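Local coordinates for succinate-semialdehyde dehydrogenase (Streptococcus pyogenes MGAS1882, PDB 4OGD), which probably oxidises succinate semialdehyde to succinate with NADP+ as cofactor, as a member of the aldehyde dehydrogenase family, at residues P355-E360 and A381-Y386; A348-D353 and E367-S372. One frame throughout, in Å; residues are numbered along the deposited sequence.

Contact 1 of 2, residues P355-E360 and A381-Y386; sequences PIYYQE and ANDSNY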
ATOM      1  N   PRO A 355      12.963  22.761 -18.793  1.00 14.93           N
ATOM      2  CA  PRO A 355      12.942  21.616 -17.874  1.00 13.55           C
ATOM      3  C   PRO A 355      12.475  21.995 -16.469  1.00 13.51           C
ATOM      4  O   PRO A 355      11.787  21.206 -15.817  1.00 12.37           O
ATOM      5  CB  PRO A 355      14.406  21.180 -17.834  1.00 19.11           C
ATOM      6  CG  PRO A 355      14.955  21.614 -19.146  1.00 20.72           C
ATOM      7  CD  PRO A 355      14.265  22.908 -19.467  1.00 17.25           C
ATOM      8  N   ILE A 356      12.830  23.196 -16.024  1.00 13.14           N
ATOM      9  CA  ILE A 356      12.494  23.641 -14.672  1.00 11.10           C
ATOM     10  C   ILE A 356      10.972  23.860 -14.473  1.00 11.79           C
ATOM     11  O   ILE A 356      10.476  23.841 -13.345  1.00 12.39           O
ATOM     12  CB  ILE A 356      13.370  24.870 -14.269  1.00 10.48           C
ATOM     13  CG1 ILE A 356      14.847  24.459 -14.235  1.00 13.87           C
ATOM     14  CG2 ILE A 356      12.966  25.447 -12.919  1.00 13.28           C
ATOM     15  CD1 ILE A 356      15.151  23.303 -13.266  1.00 12.59           C
ATOM     16  N   TYR A 357      10.222  24.012 -15.567  1.00 11.58           N
ATOM     17  CA  TYR A 357       8.760  24.094 -15.491  1.00 11.44           C
ATOM     18  C   TYR A 357       8.186  22.928 -14.690  1.00 11.25           C
ATOM     19  O   TYR A 357       7.187  23.085 -13.988  1.00 10.81           O
ATOM     20  CB  TYR A 357       8.155  24.084 -16.904  1.00 11.27           C
ATOM     21  CG  TYR A 357       6.690  24.485 -16.996  1.00 12.12           C
ATOM     22  CD1 TYR A 357       5.673  23.556 -16.789  1.00 12.59           C
ATOM     23  CD2 TYR A 357       6.329  25.785 -17.324  1.00 10.99           C
ATOM     24  CE1 TYR A 357       4.332  23.922 -16.893  1.00 12.11           C
ATOM     25  CE2 TYR A 357       4.996  26.157 -17.432  1.00 11.27           C
ATOM     26  CZ  TYR A 357       4.003  25.224 -17.211  1.00 11.57           C
ATOM     27  OH  TYR A 357       2.682  25.624 -17.327  1.00 11.23           O
ATOM     28  N   TYR A 358       8.840  21.771 -14.776  1.00 10.47           N
ATOM     29  CA  TYR A 358       8.324  20.543 -14.177  1.00  9.81           C
ATOM     30  C   TYR A 358       9.216  19.949 -13.085  1.00 10.68           C
ATOM     31  O   TYR A 358       8.939  18.851 -12.605  1.00 11.69           O
ATOM     32  CB  TYR A 358       8.099  19.476 -15.262  1.00 10.38           C
ATOM     33  CG  TYR A 358       7.025  19.837 -16.262  1.00  9.38           C
ATOM     34  CD1 TYR A 358       5.681  19.783 -15.913  1.00 10.42           C
ATOM     35  CD2 TYR A 358       7.353  20.224 -17.557  1.00 11.82           C
ATOM     36  CE1 TYR A 358       4.694  20.114 -16.827  1.00 10.63           C
ATOM     37  CE2 TYR A 358       6.374  20.555 -18.474  1.00 11.01           C
ATOM     38  CZ  TYR A 358       5.049  20.490 -18.106  1.00 10.37           C
ATOM     39  OH  TYR A 358       4.073  20.822 -19.014  1.00 13.54           O
ATOM     40  N   GLN A 359      10.274  20.656 -12.689  1.00  9.77           N
ATOM     41  CA  GLN A 359      11.224  20.120 -11.703  1.00  9.84           C
ATOM     42  C   GLN A 359      11.059  20.741 -10.332  1.00 10.61           C
ATOM     43  O   GLN A 359      10.839  21.944 -10.217  1.00 13.67           O
ATOM     44  CB  GLN A 359      12.666  20.368 -12.151  1.00 14.00           C
ATOM     45  CG  GLN A 359      13.123  19.520 -13.311  1.00 14.92           C
ATOM     46  CD  GLN A 359      14.625  19.591 -13.526  1.00 18.28           C
ATOM     47  OE1 GLN A 359      15.395  19.901 -12.604  1.00 18.37           O
ATOM     48  NE2 GLN A 359      15.053  19.306 -14.749  1.00 19.16           N
ATOM     49  N   GLU A 360      11.198  19.926  -9.290  1.00 11.01           N
ATOM     50  CA  GLU A 360      11.220  20.432  -7.918  1.00 10.88           C
ATOM     51  C   GLU A 360      12.584  21.031  -7.598  1.00  9.77           C
ATOM     52  O   GLU A 360      13.610  20.366  -7.764  1.00 10.16           O
ATOM     53  CB  GLU A 360      10.926  19.290  -6.937  1.00  9.98           C
ATOM     54  CG  GLU A 360      11.109  19.667  -5.476  1.00 10.23           C
ATOM     55  CD  GLU A 360      10.860  18.502  -4.539  1.00 12.05           C
ATOM     56  OE1 GLU A 360      11.234  17.366  -4.897  1.00 12.81           O
ATOM     57  OE2 GLU A 360      10.281  18.722  -3.451  1.00  9.68           O
ATOM     58  N   ALA A 381      -1.799  23.927 -12.275  1.00  9.81           N
ATOM     59  CA  ALA A 381      -1.584  23.248 -10.999  1.00  8.74           C
ATOM     60  C   ALA A 381      -1.505  21.730 -11.169  1.00  8.26           C
ATOM     61  O   ALA A 381      -0.660  21.069 -10.547  1.00  8.74           O
ATOM     62  CB  ALA A 381      -2.684  23.628 -10.001  1.00  8.59           C
ATOM     63  N   ASN A 382      -2.366  21.187 -12.032  1.00  7.72           N
ATOM     64  CA  ASN A 382      -2.455  19.738 -12.207  1.00  8.35           C
ATOM     65  C   ASN A 382      -1.516  19.193 -13.268  1.00 10.03           C
ATOM     66  O   ASN A 382      -1.350  17.974 -13.376  1.00  8.29           O
ATOM     67  CB  ASN A 382      -3.895  19.317 -12.515  1.00  9.48           C
ATOM     68  CG  ASN A 382      -4.810  19.502 -11.331  1.00  7.42           C
ATOM     69  OD1 ASN A 382      -4.344  19.592 -10.198  1.00  9.36           O
ATOM     70  ND2 ASN A 382      -6.121  19.548 -11.578  1.00  8.67           N
ATOM     71  N   ASP A 383      -0.919  20.088 -14.057  1.00  9.29           N
ATOM     72  CA  ASP A 383       0.069  19.671 -15.044  1.00  9.20           C
ATOM     73  C   ASP A 383       1.401  19.497 -14.332  1.00  9.61           C
ATOM     74  O   ASP A 383       2.307  20.322 -14.455  1.00  9.66           O
ATOM     75  CB  ASP A 383       0.176  20.688 -16.185  1.00  8.71           C
ATOM     76  CG  ASP A 383       1.123  20.242 -17.285  1.00 10.25           C
ATOM     77  OD1 ASP A 383       1.302  19.016 -17.465  1.00 11.16           O
ATOM     78  OD2 ASP A 383       1.684  21.124 -17.982  1.00 12.47           O
ATOM     79  N   SER A 384       1.505  18.412 -13.574  1.00 10.34           N
ATOM     80  CA  SER A 384       2.652  18.195 -12.701  1.00  7.83           C
ATOM     81  C   SER A 384       2.843  16.705 -12.488  1.00  7.01           C
ATOM     82  O   SER A 384       1.868  15.954 -12.434  1.00  8.93           O
ATOM     83  CB  SER A 384       2.395  18.868 -11.353  1.00  8.06           C
ATOM     84  OG  SER A 384       3.501  18.702 -10.479  1.00  8.42           O
ATOM     85  N   ASN A 385       4.099  16.281 -12.389  1.00  8.10           N
ATOM     86  CA  ASN A 385       4.419  14.915 -12.005  1.00  9.63           C
ATOM     87  C   ASN A 385       4.300  14.718 -10.506  1.00  7.52           C
ATOM     88  O   ASN A 385       4.403  13.602 -10.018  1.00  7.97           O
ATOM     89  CB  ASN A 385       5.834  14.557 -12.439  1.00 12.12           C
ATOM     90  CG  ASN A 385       5.966  14.474 -13.938  1.00 14.21           C
ATOM     91  OD1 ASN A 385       5.071  13.968 -14.611  1.00 16.12           O
ATOM     92  ND2 ASN A 385       7.072  14.981 -14.470  1.00 17.48           N
ATOM     93  N   TYR A 386       4.067  15.811  -9.789  1.00  9.12           N
ATOM     94  CA  TYR A 386       3.926  15.773  -8.338  1.00  7.69           C
ATOM     95  C   TYR A 386       2.497  16.064  -7.932  1.00  7.85           C
ATOM     96  O   TYR A 386       1.701  16.574  -8.717  1.00  8.36           O
ATOM     97  CB  TYR A 386       4.842  16.821  -7.711  1.00  9.03           C
ATOM     98  CG  TYR A 386       6.285  16.665  -8.108  1.00  9.70           C
ATOM     99  CD1 TYR A 386       6.805  17.353  -9.193  1.00 10.42           C
ATOM    100  CD2 TYR A 386       7.123  15.815  -7.398  1.00 17.24           C
ATOM    101  CE1 TYR A 386       8.131  17.209  -9.562  1.00 14.18           C
ATOM    102  CE2 TYR A 386       8.447  15.661  -7.757  1.00 19.21           C
ATOM    103  CZ  TYR A 386       8.944  16.366  -8.835  1.00 18.34           C
ATOM    104  OH  TYR A 386      10.262  16.216  -9.193  1.00 24.32           O
TER
HETATM  105  O   HOH W   1       4.401  22.260 -13.405  1.00  9.67           O
HETATM  106  O   HOH W   2       0.901  23.643 -17.569  1.00 13.21           O
HETATM  107  O   HOH W   3       6.276  18.263 -12.598  1.00 12.23           O
HETATM  108  O   HOH W   4       9.260  16.089 -12.934  1.00 18.51           O

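Contact 2 of 2, residues A348-D353 and E367-S372; sequences AGLTKD and EIYKVS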
ATOM      1  N   ALA A 348      10.725  33.657 -13.179  1.00 14.43           N
ATOM      2  CA  ALA A 348       9.419  33.653 -13.818  1.00 13.62           C
ATOM      3  C   ALA A 348       9.617  33.309 -15.288  1.00 11.06           C
ATOM      4  O   ALA A 348      10.723  32.958 -15.702  1.00 13.22           O
ATOM      5  CB  ALA A 348       8.740  35.010 -13.654  1.00 13.07           C
ATOM      6  N   GLY A 349       8.551  33.390 -16.076  1.00 15.26           N
ATOM      7  CA  GLY A 349       8.639  33.093 -17.495  1.00 15.42           C
ATOM      8  C   GLY A 349       9.054  31.672 -17.850  1.00 14.61           C
ATOM      9  O   GLY A 349       9.708  31.455 -18.871  1.00 15.06           O
ATOM     10  N   LEU A 350       8.687  30.701 -17.017  1.00 14.63           N
ATOM     11  CA  LEU A 350       8.925  29.306 -17.358  1.00 11.86           C
ATOM     12  C   LEU A 350       7.910  28.849 -18.404  1.00 12.53           C
ATOM     13  O   LEU A 350       6.704  28.997 -18.213  1.00 13.93           O
ATOM     14  CB  LEU A 350       8.830  28.413 -16.115  1.00 12.00           C
ATOM     15  CG  LEU A 350       9.929  28.589 -15.058  1.00 13.75           C
ATOM     16  CD1 LEU A 350       9.485  28.000 -13.723  1.00 14.09           C
ATOM     17  CD2 LEU A 350      11.233  27.943 -15.501  1.00 14.01           C
ATOM     18  N   THR A 351       8.406  28.299 -19.508  1.00 13.07           N
ATOM     19  CA  THR A 351       7.551  27.678 -20.510  1.00 14.66           C
ATOM     20  C   THR A 351       7.684  26.162 -20.415  1.00 14.43           C
ATOM     21  O   THR A 351       8.597  25.649 -19.764  1.00 12.95           O
ATOM     22  CB  THR A 351       7.909  28.157 -21.938  1.00 16.82           C
ATOM     23  OG1 THR A 351       9.254  27.775 -22.254  1.00 16.57           O
ATOM     24  CG2 THR A 351       7.791  29.661 -22.031  1.00 14.34           C
ATOM     25  N   LYS A 352       6.784  25.445 -21.074  1.00 13.86           N
ATOM     26  CA  LYS A 352       6.735  23.989 -20.937  1.00 13.41           C
ATOM     27  C   LYS A 352       7.964  23.263 -21.470  1.00 17.68           C
ATOM     28  O   LYS A 352       8.259  22.140 -21.052  1.00 18.01           O
ATOM     29  CB  LYS A 352       5.476  23.436 -21.584  1.00 13.85           C
ATOM     30  CG  LYS A 352       4.221  23.797 -20.841  1.00 12.18           C
ATOM     31  CD  LYS A 352       3.022  23.214 -21.542  1.00 16.81           C
ATOM     32  CE  LYS A 352       1.740  23.651 -20.889  1.00 20.89           C
ATOM     33  NZ  LYS A 352       0.569  23.114 -21.640  1.00 21.12           N
ATOM     34  N   ASP A 353       8.682  23.899 -22.388  1.00 16.44           N
ATOM     35  CA  ASP A 353       9.889  23.304 -22.945  1.00 17.23           C
ATOM     36  C   ASP A 353      11.105  23.588 -22.075  1.00 17.96           C
ATOM     37  O   ASP A 353      12.204  23.110 -22.358  1.00 17.62           O
ATOM     38  CB  ASP A 353      10.121  23.818 -24.363  1.00 21.83           C
ATOM     39  CG  ASP A 353       9.729  25.266 -24.516  1.00 26.81           C
ATOM     40  OD1 ASP A 353       8.998  25.582 -25.481  1.00 41.26           O
ATOM     41  OD2 ASP A 353      10.139  26.086 -23.665  1.00 26.56           O
ATOM     42  N   GLU A 367       9.072  30.756  -7.694  1.00  8.87           N
ATOM     43  CA  GLU A 367       8.739  30.623  -9.115  1.00  9.55           C
ATOM     44  C   GLU A 367       7.355  31.193  -9.344  1.00 11.54           C
ATOM     45  O   GLU A 367       6.406  30.811  -8.665  1.00  9.00           O
ATOM     46  CB  GLU A 367       8.762  29.151  -9.529  1.00  9.08           C
ATOM     47  CG  GLU A 367      10.073  28.444  -9.229  1.00 10.80           C
ATOM     48  CD  GLU A 367       9.911  26.941  -9.191  1.00 13.66           C
ATOM     49  OE1 GLU A 367       9.095  26.419  -9.977  1.00 11.09           O
ATOM     50  OE2 GLU A 367      10.573  26.289  -8.348  1.00 16.92           O
ATOM     51  N   ILE A 368       7.233  32.121 -10.290  1.00  9.01           N
ATOM     52  CA  ILE A 368       5.939  32.715 -10.563  1.00  9.51           C
ATOM     53  C   ILE A 368       5.409  32.255 -11.917  1.00  9.98           C
ATOM     54  O   ILE A 368       6.038  32.491 -12.948  1.00 10.41           O
ATOM     55  CB  ILE A 368       5.994  34.257 -10.495  1.00  9.84           C
ATOM     56  CG1 ILE A 368       6.564  34.698  -9.147  1.00 10.95           C
ATOM     57  CG2 ILE A 368       4.608  34.825 -10.657  1.00 11.34           C
ATOM     58  CD1 ILE A 368       6.886  36.200  -9.082  1.00 11.08           C
ATOM     59  N   TYR A 369       4.261  31.580 -11.890  1.00  7.43           N
ATOM     60  CA  TYR A 369       3.587  31.108 -13.098  1.00  8.10           C
ATOM     61  C   TYR A 369       2.388  32.005 -13.371  1.00 11.38           C
ATOM     62  O   TYR A 369       1.445  32.031 -12.576  1.00 11.52           O
ATOM     63  CB  TYR A 369       3.078  29.677 -12.904  1.00  6.06           C
ATOM     64  CG  TYR A 369       4.142  28.599 -12.874  1.00  7.89           C
ATOM     65  CD1 TYR A 369       4.151  27.584 -13.822  1.00 13.07           C
ATOM     66  CD2 TYR A 369       5.122  28.582 -11.887  1.00  9.08           C
ATOM     67  CE1 TYR A 369       5.109  26.591 -13.799  1.00 12.27           C
ATOM     68  CE2 TYR A 369       6.096  27.590 -11.852  1.00  9.93           C
ATOM     69  CZ  TYR A 369       6.084  26.596 -12.813  1.00  9.88           C
ATOM     70  OH  TYR A 369       7.034  25.589 -12.788  1.00 11.46           O
ATOM     71  N   LYS A 370       2.403  32.732 -14.490  1.00 10.50           N
ATOM     72  CA  LYS A 370       1.269  33.597 -14.820  1.00  9.55           C
ATOM     73  C   LYS A 370       0.211  32.834 -15.608  1.00  9.17           C
ATOM     74  O   LYS A 370       0.536  32.109 -16.544  1.00 12.40           O
ATOM     75  CB  LYS A 370       1.725  34.819 -15.622  1.00 11.75           C
ATOM     76  CG  LYS A 370       0.611  35.841 -15.852  1.00 11.42           C
ATOM     77  CD  LYS A 370       1.106  37.041 -16.670  1.00 15.81           C
ATOM     78  CE  LYS A 370       1.307  36.667 -18.133  1.00 14.20           C
ATOM     79  NZ  LYS A 370       0.016  36.662 -18.890  1.00 15.29           N
ATOM     80  N   VAL A 371      -1.050  32.966 -15.206  1.00  8.53           N
ATOM     81  CA  VAL A 371      -2.150  32.347 -15.955  1.00  9.25           C
ATOM     82  C   VAL A 371      -3.254  33.356 -16.285  1.00 10.22           C
ATOM     83  O   VAL A 371      -3.299  34.451 -15.712  1.00  9.86           O
ATOM     84  CB  VAL A 371      -2.739  31.117 -15.216  1.00 10.94           C
ATOM     85  CG1 VAL A 371      -1.658  30.077 -15.024  1.00  9.93           C
ATOM     86  CG2 VAL A 371      -3.355  31.509 -13.874  1.00  9.31           C
ATOM     87  N   SER A 372      -4.137  32.993 -17.213  1.00  9.55           N
ATOM     88  CA  SER A 372      -5.144  33.935 -17.698  1.00  9.44           C
ATOM     89  C   SER A 372      -6.520  33.784 -17.065  1.00 10.92           C
ATOM     90  O   SER A 372      -7.412  34.604 -17.304  1.00 11.11           O
ATOM     91  CB  SER A 372      -5.267  33.853 -19.226  1.00 10.85           C
ATOM     92  OG  SER A 372      -4.133  34.425 -19.846  1.00 12.80           O
TER
HETATM   93  O   HOH W   5       5.915  33.976 -15.163  1.00 17.70           O
HETATM   94  O   HOH W   6       7.059  30.698 -14.602  1.00 13.24           O

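Contact 1 of 2, residues P355-E360 and A381-Y386
Y358 brings its ring edge and hydroxyl to the carboxylate of D383, the two planes 76° apart. Its hydroxyl donates a hydrogen bond to D383, Y358 OH to D383 OD2 at 2.6 Å. The hydroxyl meets OD2 on its syn side, 26° out of the carboxylate plane. D383 CG stands anti to its backbone N (chi1 -176°), on the side of residues 355-360. The backbone O of D383 lies at the edge of the same ring, 3.4 Å from Y358 CE1. One face of the ring is backed by Y357, whose CD1 sits over its centre.

D383 OD2 also takes a bond from a water, 2.7 Å away, that reaches Y357 OH. Another water joins Y357 O to D383 O. Two more waters donate to Y358 O and accept from N385, one from its backbone N and one from ND2. The Y386 ring brings its edge to the same carbonyl, Y386 CE1 to Y358 O at 3.6 Å. E360 CB lies near Y386 OH, while the carboxylate of E360 pairs with K267. S384 OG accepts from Y386 N at 3.0 Å. This is an ST turn; it shares S384 with the inverse gamma turn centred on D383, where the chain leaves helix 374-382.

Contact 2 of 2, residues A348-D353 and E367-S372
I368 O is gripped by two waters, each of which ties it to a backbone N-H of residues 348-353. One water donates to I368 O at 2.6 Å and accepts from L350 N at 2.9 Å. The other donates to I368 O at 2.7 Å and accepts from G349 N at 2.9 Å. No direct hydrogen bond joins the two segments. Strands 345-348 and 365-371 run parallel as neighbours in the seven-stranded mixed sheet, and here the first strand ends. G349, with positive phi (62°), turns the chain out of the sheet.

A348 and I368 send their side chains to the same face of the sheet, where Y276 of helix 276-288 touches both. Their CB atoms are 4.3 Å apart. L350 points toward the strand and lays its CD1 against the phenol end of Y369, 3.6 Å from Y369 OH and 3.8 Å from Y369 CZ. The first water also lies above one face of this ring, offset toward the rim. E367 OE1 is at the ring edge, in its plane. The methyl group of L350 touches the hydroxyl without bonding it; Y369 OH has its polar partner in Y357 O.

Apolar packing and solvent thus share the work: A348 and L350 supply carbon contacts, while two waters satisfy a strand carbonyl where the neighbouring strand ends.

How the contacts relate
Contacts 1 and 2 have centres 11 Å apart and touch directly. Their segments alternate along the chain: 348-353, 355-360, 367-372, then 381-386. Y357 is the main joint. Its carbonyl meets contact 2 in a probable hydrogen bond, Y357 O to Y369 OH at 2.8 Å, and the two tyrosine rings pack edge to face. Y357 CB also packs 3.3 Å from T351 O. K352 adds a smaller touch, its CG 3.5 Å from Y358 OH. Contact 2 joins neighbouring strands of the seven-stranded sheet. Contact 1 carries the loop between those strands across to the end of helix 374-382, which follows strand 365-371.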